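ECXA (Escherichia coli, PDB 4L63) probably acts as a zinc-dependent peptidase of the metzincin kind, using a zinc ion held by histidines to cut peptide bonds. Local coordinates at residues E3-E8 with Q194-M199; Q21-T26 with F108-N113; L154-K159 with Y205-R210; D209-S212 with P218-E221. All coordinates share one frame; numbering follows the deposited sequence.

Interaction 1 (E3-E8 with Q194-M199)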
loop_
_atom_site.group_PDB
_atom_site.type_symbol
_atom_site.label_atom_id
_atom_site.label_comp_id
_atom_site.label_asym_id
_atom_site.label_seq_id
_atom_site.Cartn_x
_atom_site.Cartn_y
_atom_site.Cartn_z
ATOM N N GLU A 3 -16.158 5.090 -9.545
ATOM C CA GLU A 3 -14.990 5.885 -9.902
ATOM C C GLU A 3 -13.931 5.818 -8.812
ATOM O O GLU A 3 -14.133 5.195 -7.768
ATOM C CB GLU A 3 -15.386 7.336 -10.153
ATOM C CG GLU A 3 -15.834 7.615 -11.573
ATOM C CD GLU A 3 -15.951 9.096 -11.850
ATOM O OE1 GLU A 3 -15.285 9.880 -11.142
ATOM O OE2 GLU A 3 -16.708 9.477 -12.767
ATOM N N ARG A 4 -12.800 6.470 -9.044
ATOM C CA ARG A 4 -11.727 6.425 -8.067
ATOM C C ARG A 4 -11.706 7.668 -7.185
ATOM O O ARG A 4 -11.380 8.763 -7.639
ATOM C CB ARG A 4 -10.380 6.259 -8.751
ATOM C CG ARG A 4 -9.368 5.558 -7.870
ATOM C CD ARG A 4 -7.998 6.141 -8.063
ATOM N NE ARG A 4 -7.014 5.517 -7.186
ATOM C CZ ARG A 4 -6.009 4.758 -7.615
ATOM N NH1 ARG A 4 -5.856 4.515 -8.913
ATOM N NH2 ARG A 4 -5.155 4.244 -6.741
ATOM N N THR A 5 -12.049 7.479 -5.918
ATOM C CA THR A 5 -12.045 8.563 -4.945
ATOM C C THR A 5 -10.631 9.083 -4.738
ATOM O O THR A 5 -9.716 8.303 -4.490
ATOM C CB THR A 5 -12.631 8.096 -3.613
ATOM O OG1 THR A 5 -13.943 7.569 -3.845
ATOM C CG2 THR A 5 -12.721 9.250 -2.617
ATOM N N PRO A 6 -10.444 10.405 -4.861
ATOM C CA PRO A 6 -9.135 11.030 -4.637
ATOM C C PRO A 6 -8.626 10.758 -3.220
ATOM O O PRO A 6 -9.429 10.663 -2.298
ATOM C CB PRO A 6 -9.411 12.526 -4.843
ATOM C CG PRO A 6 -10.643 12.583 -5.678
ATOM C CD PRO A 6 -11.461 11.375 -5.307
ATOM N N ASN A 7 -7.314 10.626 -3.053
ATOM C CA ASN A 7 -6.745 10.346 -1.728
ATOM C C ASN A 7 -7.199 11.346 -0.676
ATOM O O ASN A 7 -7.496 10.974 0.460
ATOM C CB ASN A 7 -5.218 10.335 -1.812
ATOM C CG ASN A 7 -4.700 9.091 -2.504
ATOM O OD1 ASN A 7 -5.428 8.101 -2.638
ATOM N ND2 ASN A 7 -3.446 9.132 -2.951
ATOM N N GLU A 8 -7.266 12.615 -1.060
ATOM C CA GLU A 8 -7.622 13.664 -0.103
ATOM C C GLU A 8 -9.016 13.449 0.496
ATOM O O GLU A 8 -9.278 13.853 1.625
ATOM C CB GLU A 8 -7.533 15.044 -0.758
ATOM C CG GLU A 8 -7.764 16.230 0.207
ATOM C CD GLU A 8 -6.793 16.273 1.386
ATOM O OE1 GLU A 8 -5.687 15.693 1.294
ATOM O OE2 GLU A 8 -7.134 16.909 2.411
ATOM N N GLN A 194 -12.717 3.193 -2.447
ATOM C CA GLN A 194 -13.791 3.313 -1.469
ATOM C C GLN A 194 -14.510 4.651 -1.670
ATOM O O GLN A 194 -14.031 5.526 -2.401
ATOM C CB GLN A 194 -13.246 3.220 -0.038
ATOM C CG GLN A 194 -12.057 4.146 0.222
ATOM C CD GLN A 194 -11.452 3.968 1.603
ATOM O OE1 GLN A 194 -11.992 4.447 2.609
ATOM N NE2 GLN A 194 -10.340 3.243 1.667
ATOM N N ALA A 195 -15.644 4.814 -1.005
ATOM C CA ALA A 195 -16.403 6.062 -1.072
ATOM C C ALA A 195 -15.666 7.188 -0.351
ATOM O O ALA A 195 -14.827 6.925 0.509
ATOM C CB ALA A 195 -17.791 5.864 -0.469
ATOM N N PRO A 196 -15.974 8.449 -0.698
ATOM C CA PRO A 196 -15.427 9.549 0.112
ATOM C C PRO A 196 -15.822 9.441 1.586
ATOM O O PRO A 196 -16.887 8.897 1.918
ATOM C CB PRO A 196 -16.041 10.807 -0.527
ATOM C CG PRO A 196 -17.210 10.310 -1.342
ATOM C CD PRO A 196 -16.800 8.939 -1.815
ATOM N N SER A 197 -14.959 9.944 2.463
ATOM C CA SER A 197 -15.245 9.964 3.893
ATOM C C SER A 197 -16.482 10.812 4.173
ATOM O O SER A 197 -16.726 11.809 3.502
ATOM C CB SER A 197 -14.046 10.510 4.672
ATOM O OG SER A 197 -14.336 10.633 6.055
ATOM N N ILE A 198 -17.263 10.404 5.164
ATOM C CA ILE A 198 -18.405 11.189 5.590
ATOM C C ILE A 198 -17.928 12.311 6.522
ATOM O O ILE A 198 -18.714 13.158 6.955
ATOM C CB ILE A 198 -19.463 10.292 6.274
ATOM C CG1 ILE A 198 -20.818 11.013 6.349
ATOM C CG2 ILE A 198 -18.950 9.785 7.621
ATOM C CD1 ILE A 198 -21.989 10.099 6.655
ATOM N N MET A 199 -16.625 12.328 6.804
ATOM C CA MET A 199 -16.034 13.397 7.616
ATOM C C MET A 199 -15.332 14.450 6.764
ATOM O O MET A 199 -14.481 15.190 7.268
ATOM C CB MET A 199 -15.044 12.825 8.629
ATOM C CG MET A 199 -15.626 11.732 9.503
ATOM S SD MET A 199 -17.101 12.311 10.379
ATOM C CE MET A 199 -16.416 13.616 11.421
#
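Thr5 OG1 donates a short hydrogen bond to the backbone carbonyl of Gln194, with 2.5 Å between Thr5 OG1 and Gln194 O. The hydroxyl approaches in the carbonyl plane and nearly head-on, at a C=O...donor angle of 159°. Thr5 places its two branches on different tasks: OG1 lies beside its own backbone N (chi1 -56°) and serves the carbonyl, whereas the methyl CG2 is turned anti to that nitrogen and rests against the start of Pro196, 3.9 Å separating Thr5 CG2 from Pro196 CA. The edge of the proline ring also comes near the hydroxyl, with Pro196 CD 3.8 Å from Thr5 OG1. One buried threonine thus satisfies a loop carbonyl and packs on the proline two residues further on. Thr5 N adds a second polar tie to the side chain of Asn193.

Beyond Pro196 the loop turns sharply. Ser197 OG accepts from Met199 N at 2.9 Å, an ST turn, and also pairs with Asp230 on helix 228-239. The Ser-Ile-Met sequence, with Met199 packed on the zinc ligands His160 and His164, is consistent with the Met-turn from which metzincins take their name. The contact therefore fastens the N-terminal segment to the chain leading into that turn, with Pro196 about 11 Å from His160 between side chains. Tyr214 of helix 207-215 lies against Thr5, Ala195 and Pro196, while segment 3-8 leads on to strand 12-16 and Ile198 reaches Lys159 on helix 146-165.

Interaction 2 (Q21-T26 with F108-N113)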
loop_
_atom_site.group_PDB
_atom_site.type_symbol
_atom_site.label_atom_id
_atom_site.label_comp_id
_atom_site.label_asym_id
_atom_site.label_seq_id
_atom_site.Cartn_x
_atom_site.Cartn_y
_atom_site.Cartn_z
ATOM N N GLN A 21 -0.579 12.218 21.318
ATOM C CA GLN A 21 -1.221 10.953 21.634
ATOM C C GLN A 21 -2.703 11.022 21.319
ATOM O O GLN A 21 -3.397 11.942 21.749
ATOM C CB GLN A 21 -0.995 10.582 23.104
ATOM C CG GLN A 21 0.454 10.720 23.537
ATOM C CD GLN A 21 1.366 9.728 22.835
ATOM O OE1 GLN A 21 1.168 8.515 22.927
ATOM N NE2 GLN A 21 2.360 10.242 22.115
ATOM N N LEU A 22 -3.179 10.044 20.556
ATOM C CA LEU A 22 -4.575 9.992 20.151
ATOM C C LEU A 22 -5.475 9.745 21.348
ATOM O O LEU A 22 -5.182 8.895 22.183
ATOM C CB LEU A 22 -4.788 8.901 19.099
ATOM C CG LEU A 22 -4.066 9.171 17.780
ATOM C CD1 LEU A 22 -3.851 7.879 17.011
ATOM C CD2 LEU A 22 -4.865 10.167 16.964
ATOM N N TYR A 23 -6.570 10.492 21.432
ATOM C CA TYR A 23 -7.538 10.248 22.489
ATOM C C TYR A 23 -8.112 8.838 22.345
ATOM O O TYR A 23 -8.349 8.340 21.240
ATOM C CB TYR A 23 -8.640 11.314 22.479
ATOM C CG TYR A 23 -8.178 12.621 23.090
ATOM C CD1 TYR A 23 -8.113 12.775 24.472
ATOM C CD2 TYR A 23 -7.785 13.692 22.293
ATOM C CE1 TYR A 23 -7.679 13.958 25.043
ATOM C CE2 TYR A 23 -7.348 14.883 22.856
ATOM C CZ TYR A 23 -7.298 15.009 24.235
ATOM O OH TYR A 23 -6.868 16.187 24.810
ATOM N N ASN A 24 -8.275 8.184 23.483
ATOM C CA ASN A 24 -8.778 6.824 23.553
ATOM C C ASN A 24 -10.255 6.864 23.910
ATOM O O ASN A 24 -10.598 7.113 25.067
ATOM C CB ASN A 24 -7.981 6.038 24.595
ATOM C CG ASN A 24 -8.283 4.555 24.578
ATOM O OD1 ASN A 24 -9.426 4.138 24.418
ATOM N ND2 ASN A 24 -7.248 3.747 24.762
ATOM N N ILE A 25 -11.132 6.633 22.935
ATOM C CA ILE A 25 -12.563 6.786 23.190
ATOM C C ILE A 25 -13.109 5.637 24.043
ATOM O O ILE A 25 -14.199 5.738 24.605
ATOM C CB ILE A 25 -13.382 6.906 21.881
ATOM C CG1 ILE A 25 -13.295 5.629 21.045
ATOM C CG2 ILE A 25 -12.944 8.138 21.077
ATOM C CD1 ILE A 25 -14.305 5.585 19.915
ATOM N N THR A 26 -12.344 4.555 24.157
ATOM C CA THR A 26 -12.707 3.479 25.075
ATOM C C THR A 26 -12.465 3.948 26.506
ATOM O O THR A 26 -13.296 3.734 27.387
ATOM C CB THR A 26 -11.911 2.182 24.809
ATOM O OG1 THR A 26 -12.207 1.689 23.496
ATOM C CG2 THR A 26 -12.277 1.107 25.834
ATOM N N PHE A 108 -16.243 17.687 21.357
ATOM C CA PHE A 108 -15.544 16.499 21.834
ATOM C C PHE A 108 -14.900 16.779 23.181
ATOM O O PHE A 108 -14.007 17.622 23.292
ATOM C CB PHE A 108 -14.484 16.034 20.832
ATOM C CG PHE A 108 -13.785 14.758 21.236
ATOM C CD1 PHE A 108 -14.413 13.531 21.090
ATOM C CD2 PHE A 108 -12.502 14.789 21.760
ATOM C CE1 PHE A 108 -13.771 12.355 21.456
ATOM C CE2 PHE A 108 -11.853 13.621 22.122
ATOM C CZ PHE A 108 -12.491 12.401 21.975
ATOM N N ASP A 109 -15.358 16.060 24.198
ATOM C CA ASP A 109 -14.898 16.267 25.564
ATOM C C ASP A 109 -14.204 15.023 26.116
ATOM O O ASP A 109 -14.843 13.992 26.334
ATOM C CB ASP A 109 -16.073 16.661 26.460
ATOM C CG ASP A 109 -15.677 16.795 27.915
ATOM O OD1 ASP A 109 -14.508 17.141 28.190
ATOM O OD2 ASP A 109 -16.539 16.554 28.785
ATOM N N PRO A 110 -12.888 15.122 26.348
ATOM C CA PRO A 110 -12.084 14.006 26.859
ATOM C C PRO A 110 -12.544 13.506 28.232
ATOM O O PRO A 110 -12.166 12.405 28.636
ATOM C CB PRO A 110 -10.676 14.602 26.936
ATOM C CG PRO A 110 -10.677 15.694 25.903
ATOM C CD PRO A 110 -12.054 16.279 25.977
ATOM N N SER A 111 -13.349 14.299 28.932
ATOM C CA SER A 111 -13.900 13.873 30.214
ATOM C C SER A 111 -15.075 12.914 30.029
ATOM O O SER A 111 -15.489 12.241 30.971
ATOM C CB SER A 111 -14.338 15.085 31.042
ATOM O OG SER A 111 -13.214 15.819 31.493
ATOM N N GLY A 112 -15.611 12.861 28.813
ATOM C CA GLY A 112 -16.700 11.956 28.500
ATOM C C GLY A 112 -18.012 12.649 28.190
ATOM O O GLY A 112 -18.899 12.053 27.580
ATOM N N ASN A 113 -18.142 13.906 28.612
ATOM C CA ASN A 113 -19.358 14.673 28.360
ATOM C C ASN A 113 -19.343 15.378 27.003
ATOM O O ASN A 113 -19.456 16.604 26.920
ATOM C CB ASN A 113 -19.588 15.700 29.469
ATOM C CG ASN A 113 -20.962 16.329 29.391
ATOM O OD1 ASN A 113 -21.918 15.698 28.941
ATOM N ND2 ASN A 113 -21.066 17.583 29.815
#
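A type I beta turn, Asp109 to Gly112, links the antiparallel edge strand 104-107 to strand 115-119; Phe108, just before the turn, and Pro110 within it pack against the ring of Tyr23. Phe108 and Tyr23 form an offset edge-to-face pair: the rim of the phenylalanine points at the tyrosine, with centroids 5.8 Å apart and planes inclined at 67°. The closest atoms are Phe108 CE2 and Tyr23 CG, 3.9 Å apart, so the approach falls on the root of the tyrosine ring. Phe108 gets there because its CG is anti to the backbone N (chi1 -176°), which carries the ring across to Tyr23. Further along the same tyrosine, Pro110 CG lies 3.6 Å from Tyr23 CE1. At another point on its rim Phe108 meets an aliphatic branch, Ile25 CG2 standing 4.3 Å from Phe108 CE1.

The turn is braced from within. Gly112 N bonds to Asp109 O at 2.8 Å, and Ser111 N reaches Asp109 OD1 at 3.2 Å from well above the carboxylate plane, an Asx turn. Across the contact, the phenolic oxygen of Tyr23 is hydrogen-bonded to His180 O. Tyr15 adds a third ring, meeting both Tyr23 and Phe108. Phe108 also packs on helix 25-29 through Ile28 and Tyr29, while Leu22 and Ile25 rest on helix 228-239, so the strand connection packs directly on helix 25-29 and reaches helix 228-239 through Ile25.

Interaction 3 (L154-K159 with Y205-R210)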
loop_
_atom_site.group_PDB
_atom_site.type_symbol
_atom_site.label_atom_id
_atom_site.label_comp_id
_atom_site.label_asym_id
_atom_site.label_seq_id
_atom_site.Cartn_x
_atom_site.Cartn_y
_atom_site.Cartn_z
ATOM N N LEU A 154 -30.370 15.202 7.199
ATOM C CA LEU A 154 -30.373 15.017 8.645
ATOM C C LEU A 154 -29.545 13.804 9.068
ATOM O O LEU A 154 -28.759 13.893 10.009
ATOM C CB LEU A 154 -31.802 14.882 9.176
ATOM C CG LEU A 154 -31.934 15.316 10.635
ATOM C CD1 LEU A 154 -32.093 16.825 10.729
ATOM C CD2 LEU A 154 -33.093 14.603 11.327
ATOM N N ARG A 155 -29.719 12.678 8.380
ATOM C CA ARG A 155 -28.942 11.479 8.690
ATOM C C ARG A 155 -27.455 11.721 8.471
ATOM O O ARG A 155 -26.639 11.396 9.329
ATOM C CB ARG A 155 -29.394 10.289 7.846
ATOM C CG ARG A 155 -30.798 9.817 8.149
ATOM C CD ARG A 155 -31.147 8.577 7.349
ATOM N NE ARG A 155 -32.521 8.150 7.606
ATOM C CZ ARG A 155 -32.896 7.403 8.640
ATOM N NH1 ARG A 155 -34.172 7.070 8.789
ATOM N NH2 ARG A 155 -31.997 6.990 9.525
ATOM N N ILE A 156 -27.119 12.274 7.309
ATOM C CA ILE A 156 -25.745 12.673 7.004
ATOM C C ILE A 156 -25.179 13.552 8.114
ATOM O O ILE A 156 -24.098 13.284 8.632
ATOM C CB ILE A 156 -25.656 13.439 5.674
ATOM C CG1 ILE A 156 -26.054 12.534 4.508
ATOM C CG2 ILE A 156 -24.249 14.000 5.474
ATOM C CD1 ILE A 156 -26.026 13.221 3.158
ATOM N N THR A 157 -25.927 14.590 8.485
ATOM C CA THR A 157 -25.506 15.504 9.541
ATOM C C THR A 157 -25.266 14.777 10.858
ATOM O O THR A 157 -24.249 14.997 11.514
ATOM C CB THR A 157 -26.541 16.627 9.771
ATOM O OG1 THR A 157 -26.711 17.379 8.563
ATOM C CG2 THR A 157 -26.085 17.556 10.882
ATOM N N ILE A 158 -26.199 13.906 11.233
ATOM C CA ILE A 158 -26.084 13.147 12.474
ATOM C C ILE A 158 -24.929 12.140 12.418
ATOM O O ILE A 158 -24.115 12.092 13.333
ATOM C CB ILE A 158 -27.406 12.420 12.807
ATOM C CG1 ILE A 158 -28.481 13.449 13.163
ATOM C CG2 ILE A 158 -27.207 11.450 13.952
ATOM C CD1 ILE A 158 -29.759 12.860 13.730
ATOM N N LYS A 159 -24.845 11.359 11.344
ATOM C CA LYS A 159 -23.728 10.428 11.153
ATOM C C LYS A 159 -22.371 11.132 11.186
ATOM O O LYS A 159 -21.420 10.642 11.800
ATOM C CB LYS A 159 -23.882 9.668 9.836
ATOM C CG LYS A 159 -25.069 8.727 9.815
ATOM C CD LYS A 159 -25.326 8.202 8.424
ATOM C CE LYS A 159 -26.710 7.595 8.336
ATOM N NZ LYS A 159 -26.836 6.735 7.137
ATOM N N TYR A 205 -16.294 20.763 0.876
ATOM C CA TYR A 205 -16.899 19.721 0.048
ATOM C C TYR A 205 -18.391 19.629 0.290
ATOM O O TYR A 205 -18.868 19.942 1.380
ATOM C CB TYR A 205 -16.290 18.349 0.339
ATOM C CG TYR A 205 -14.791 18.254 0.251
ATOM C CD1 TYR A 205 -13.998 18.567 1.346
ATOM C CD2 TYR A 205 -14.165 17.801 -0.910
ATOM C CE1 TYR A 205 -12.623 18.463 1.287
ATOM C CE2 TYR A 205 -12.785 17.693 -0.980
ATOM C CZ TYR A 205 -12.021 18.025 0.124
ATOM O OH TYR A 205 -10.650 17.925 0.082
ATOM N N ASP A 206 -19.125 19.191 -0.728
ATOM C CA ASP A 206 -20.484 18.705 -0.530
ATOM C C ASP A 206 -20.456 17.188 -0.618
ATOM O O ASP A 206 -20.217 16.623 -1.693
ATOM C CB ASP A 206 -21.455 19.275 -1.560
ATOM C CG ASP A 206 -22.876 18.772 -1.357
ATOM O OD1 ASP A 206 -23.507 19.136 -0.340
ATOM O OD2 ASP A 206 -23.350 17.982 -2.200
ATOM N N TYR A 207 -20.685 16.538 0.519
ATOM C CA TYR A 207 -20.602 15.084 0.629
ATOM C C TYR A 207 -21.472 14.365 -0.401
ATOM O O TYR A 207 -21.051 13.371 -0.995
ATOM C CB TYR A 207 -20.999 14.644 2.040
ATOM C CG TYR A 207 -21.098 13.144 2.212
ATOM C CD1 TYR A 207 -19.953 12.350 2.256
ATOM C CD2 TYR A 207 -22.335 12.519 2.323
ATOM C CE1 TYR A 207 -20.041 10.978 2.410
ATOM C CE2 TYR A 207 -22.434 11.150 2.480
ATOM C CZ TYR A 207 -21.286 10.384 2.523
ATOM O OH TYR A 207 -21.382 9.020 2.680
ATOM N N ILE A 208 -22.685 14.864 -0.607
ATOM C CA ILE A 208 -23.609 14.221 -1.536
ATOM C C ILE A 208 -23.054 14.249 -2.951
ATOM O O ILE A 208 -23.060 13.240 -3.659
ATOM C CB ILE A 208 -24.988 14.893 -1.532
ATOM C CG1 ILE A 208 -25.615 14.810 -0.143
ATOM C CG2 ILE A 208 -25.896 14.238 -2.567
ATOM C CD1 ILE A 208 -27.030 15.353 -0.086
ATOM N N ASP A 209 -22.573 15.421 -3.352
ATOM C CA ASP A 209 -21.987 15.602 -4.669
ATOM C C ASP A 209 -20.749 14.722 -4.858
ATOM O O ASP A 209 -20.573 14.112 -5.908
ATOM C CB ASP A 209 -21.629 17.071 -4.890
ATOM C CG ASP A 209 -21.331 17.386 -6.342
ATOM O OD1 ASP A 209 -22.103 16.941 -7.221
ATOM O OD2 ASP A 209 -20.324 18.076 -6.604
ATOM N N ARG A 210 -19.889 14.656 -3.843
ATOM C CA ARG A 210 -18.705 13.813 -3.937
ATOM C C ARG A 210 -19.090 12.334 -3.954
ATOM O O ARG A 210 -18.487 11.542 -4.679
ATOM C CB ARG A 210 -17.728 14.093 -2.786
ATOM C CG ARG A 210 -17.235 15.537 -2.722
ATOM C CD ARG A 210 -16.869 16.053 -4.104
ATOM N NE ARG A 210 -15.811 15.262 -4.721
ATOM C CZ ARG A 210 -15.560 15.239 -6.026
ATOM N NH1 ARG A 210 -16.308 15.952 -6.861
ATOM N NH2 ARG A 210 -14.572 14.488 -6.498
#
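Ile156 pushes its delta methyl between Tyr207 and Ile208, a small apolar junction of two helices. It joins helix 146-165, which carries the zinc-binding HExxH sequence of His160 and His164, to the first turn of helix 207-215. Tyr207 is met at the edge of its ring: Ile156 CD1 lies near the ring plane, 3.8 Å from Tyr207 CD2, and Ile156 CG2 touches the same ring carbon at 4.0 Å. Ile208 crosses the other isoleucine at about a right angle, bringing Ile208 CG1 to 3.7 Å from Ile156 CD1. The fully extended outer bond of Ile156 (chi2 179°) gives its methyl this reach. The backbones stay well apart, with 8.5 Å between Ile156 CA and Tyr207 CA.

No hydrogen bond spans the two segments; each helix is held by its own bonds. Ile224 also packs on Ile156, and the Tyr207 hydroxyl is bonded to Gly225 N, tying the following loop to this junction. Ile156 sits one helical turn before the zinc ligand His160, their side chains about 5 Å apart. At the start of helix 207-215, Asp206 is the N-cap, its OD2 accepting from Asp209 N at 2.9 Å.

Interaction 4 (D209-S212 with P218-E221)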
loop_
_atom_site.group_PDB
_atom_site.type_symbol
_atom_site.label_atom_id
_atom_site.label_comp_id
_atom_site.label_asym_id
_atom_site.label_seq_id
_atom_site.Cartn_x
_atom_site.Cartn_y
_atom_site.Cartn_z
ATOM N N ASP A 209 -22.573 15.421 -3.352
ATOM C CA ASP A 209 -21.987 15.602 -4.669
ATOM C C ASP A 209 -20.749 14.722 -4.858
ATOM O O ASP A 209 -20.573 14.112 -5.908
ATOM C CB ASP A 209 -21.629 17.071 -4.890
ATOM C CG ASP A 209 -21.331 17.386 -6.342
ATOM O OD1 ASP A 209 -22.103 16.941 -7.221
ATOM O OD2 ASP A 209 -20.324 18.076 -6.604
ATOM N N ARG A 210 -19.889 14.656 -3.843
ATOM C CA ARG A 210 -18.705 13.813 -3.937
ATOM C C ARG A 210 -19.090 12.334 -3.954
ATOM O O ARG A 210 -18.487 11.542 -4.679
ATOM C CB ARG A 210 -17.728 14.093 -2.786
ATOM C CG ARG A 210 -17.235 15.537 -2.722
ATOM C CD ARG A 210 -16.869 16.053 -4.104
ATOM N NE ARG A 210 -15.811 15.262 -4.721
ATOM C CZ ARG A 210 -15.560 15.239 -6.026
ATOM N NH1 ARG A 210 -16.308 15.952 -6.861
ATOM N NH2 ARG A 210 -14.572 14.488 -6.498
ATOM N N LEU A 211 -20.099 11.968 -3.167
ATOM C CA LEU A 211 -20.541 10.578 -3.108
ATOM C C LEU A 211 -21.150 10.156 -4.442
ATOM O O LEU A 211 -20.907 9.048 -4.927
ATOM C CB LEU A 211 -21.552 10.375 -1.976
ATOM C CG LEU A 211 -22.014 8.931 -1.769
ATOM C CD1 LEU A 211 -20.814 8.022 -1.555
ATOM C CD2 LEU A 211 -22.993 8.821 -0.611
ATOM N N SER A 212 -21.937 11.048 -5.037
ATOM C CA SER A 212 -22.528 10.796 -6.346
ATOM C C SER A 212 -21.460 10.666 -7.421
ATOM O O SER A 212 -21.544 9.803 -8.292
ATOM C CB SER A 212 -23.501 11.911 -6.715
ATOM O OG SER A 212 -23.865 11.824 -8.080
ATOM N N PRO A 218 -27.142 8.984 -9.202
ATOM C CA PRO A 218 -27.736 9.694 -8.061
ATOM C C PRO A 218 -27.625 8.920 -6.744
ATOM O O PRO A 218 -27.542 7.691 -6.752
ATOM C CB PRO A 218 -29.207 9.861 -8.475
ATOM C CG PRO A 218 -29.414 8.909 -9.616
ATOM C CD PRO A 218 -28.100 8.848 -10.313
ATOM N N VAL A 219 -27.631 9.645 -5.629
ATOM C CA VAL A 219 -27.388 9.060 -4.314
ATOM C C VAL A 219 -28.635 9.026 -3.434
ATOM O O VAL A 219 -29.335 10.027 -3.299
ATOM C CB VAL A 219 -26.277 9.833 -3.571
ATOM C CG1 VAL A 219 -26.318 9.553 -2.081
ATOM C CG2 VAL A 219 -24.920 9.476 -4.138
ATOM N N THR A 220 -28.905 7.865 -2.842
ATOM C CA THR A 220 -29.961 7.740 -1.842
ATOM C C THR A 220 -29.355 7.482 -0.462
ATOM O O THR A 220 -28.144 7.622 -0.275
ATOM C CB THR A 220 -30.957 6.618 -2.194
ATOM O OG1 THR A 220 -30.265 5.367 -2.272
ATOM C CG2 THR A 220 -31.634 6.907 -3.527
ATOM N N GLU A 221 -30.191 7.097 0.497
ATOM C CA GLU A 221 -29.763 7.012 1.891
ATOM C C GLU A 221 -29.115 5.667 2.228
ATOM O O GLU A 221 -28.399 5.549 3.225
ATOM C CB GLU A 221 -30.950 7.267 2.818
ATOM C CG GLU A 221 -31.727 8.530 2.479
ATOM C CD GLU A 221 -32.653 8.972 3.597
ATOM O OE1 GLU A 221 -33.014 8.124 4.440
ATOM O OE2 GLU A 221 -33.048 10.157 3.618
#
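Val219 turns both methyls onto helix 207-215, whereas the side chains of its neighbours Thr220 and Glu221 set off away from it; both are partly exposed. The tight part is apolar. Val219 CG2, beside its own backbone N, settles against the helix backbone, 3.5 Å from Ser212 N and equally close to Ser212 CA. Val219 CG1 takes the branch anti to that nitrogen (chi1 161°) and meets Leu211 instead, with 3.7 Å between Val219 CG1 and Leu211 CD2. Leu211 runs across the valine at about a right angle, and its CG lies 3.8 Å from Val219 CG2. One valine thereby straddles two consecutive residues of the helix.

Toward Pro218 the fit slackens: the nearest pair is Ser212 OG with Pro218 CA, 4.4 Å apart, and the proline is partly exposed. The serine hydroxyl is used elsewhere, hydrogen-bonded to Arg217 O in the connection just ahead. The two segments make no hydrogen bond with each other, so they are joined by van der Waals packing, part of it against the helix backbone. This is a short-range return, the chain leaving helix 207-215 and folding back along it. Val219 also bonds through its backbone to Ala139, Leu211 packs on Ala195 and Ile224, and Glu221 rests on Lys151 and Leu152 of helix 146-165 as the loop heads for helix 228-239.

Interactions 1, 3 and 4 form a touching cluster around helix 207-215, their centres 9 to 13 Å apart, while interaction 2 lies 24 to 31 Å from each. Interactions 3 and 4 share Asp209 and Arg210 and have a weak ion pair between Arg155 and Glu221. Interaction 1 adjoins both, through Ile198 on Tyr207 and Pro196 on Leu211. Along the chain, interaction 2 is nested within the loop closed by interaction 1, interactions 1 and 3 alternate their segments, and interaction 4 follows. Helix 146-165 and the probable Met-turn thus meet beside the zinc ligands, with helix 207-215 packed on both; interaction 2, remote from the cluster, still brings the Phe108 side chain about 6 Å from that of His164.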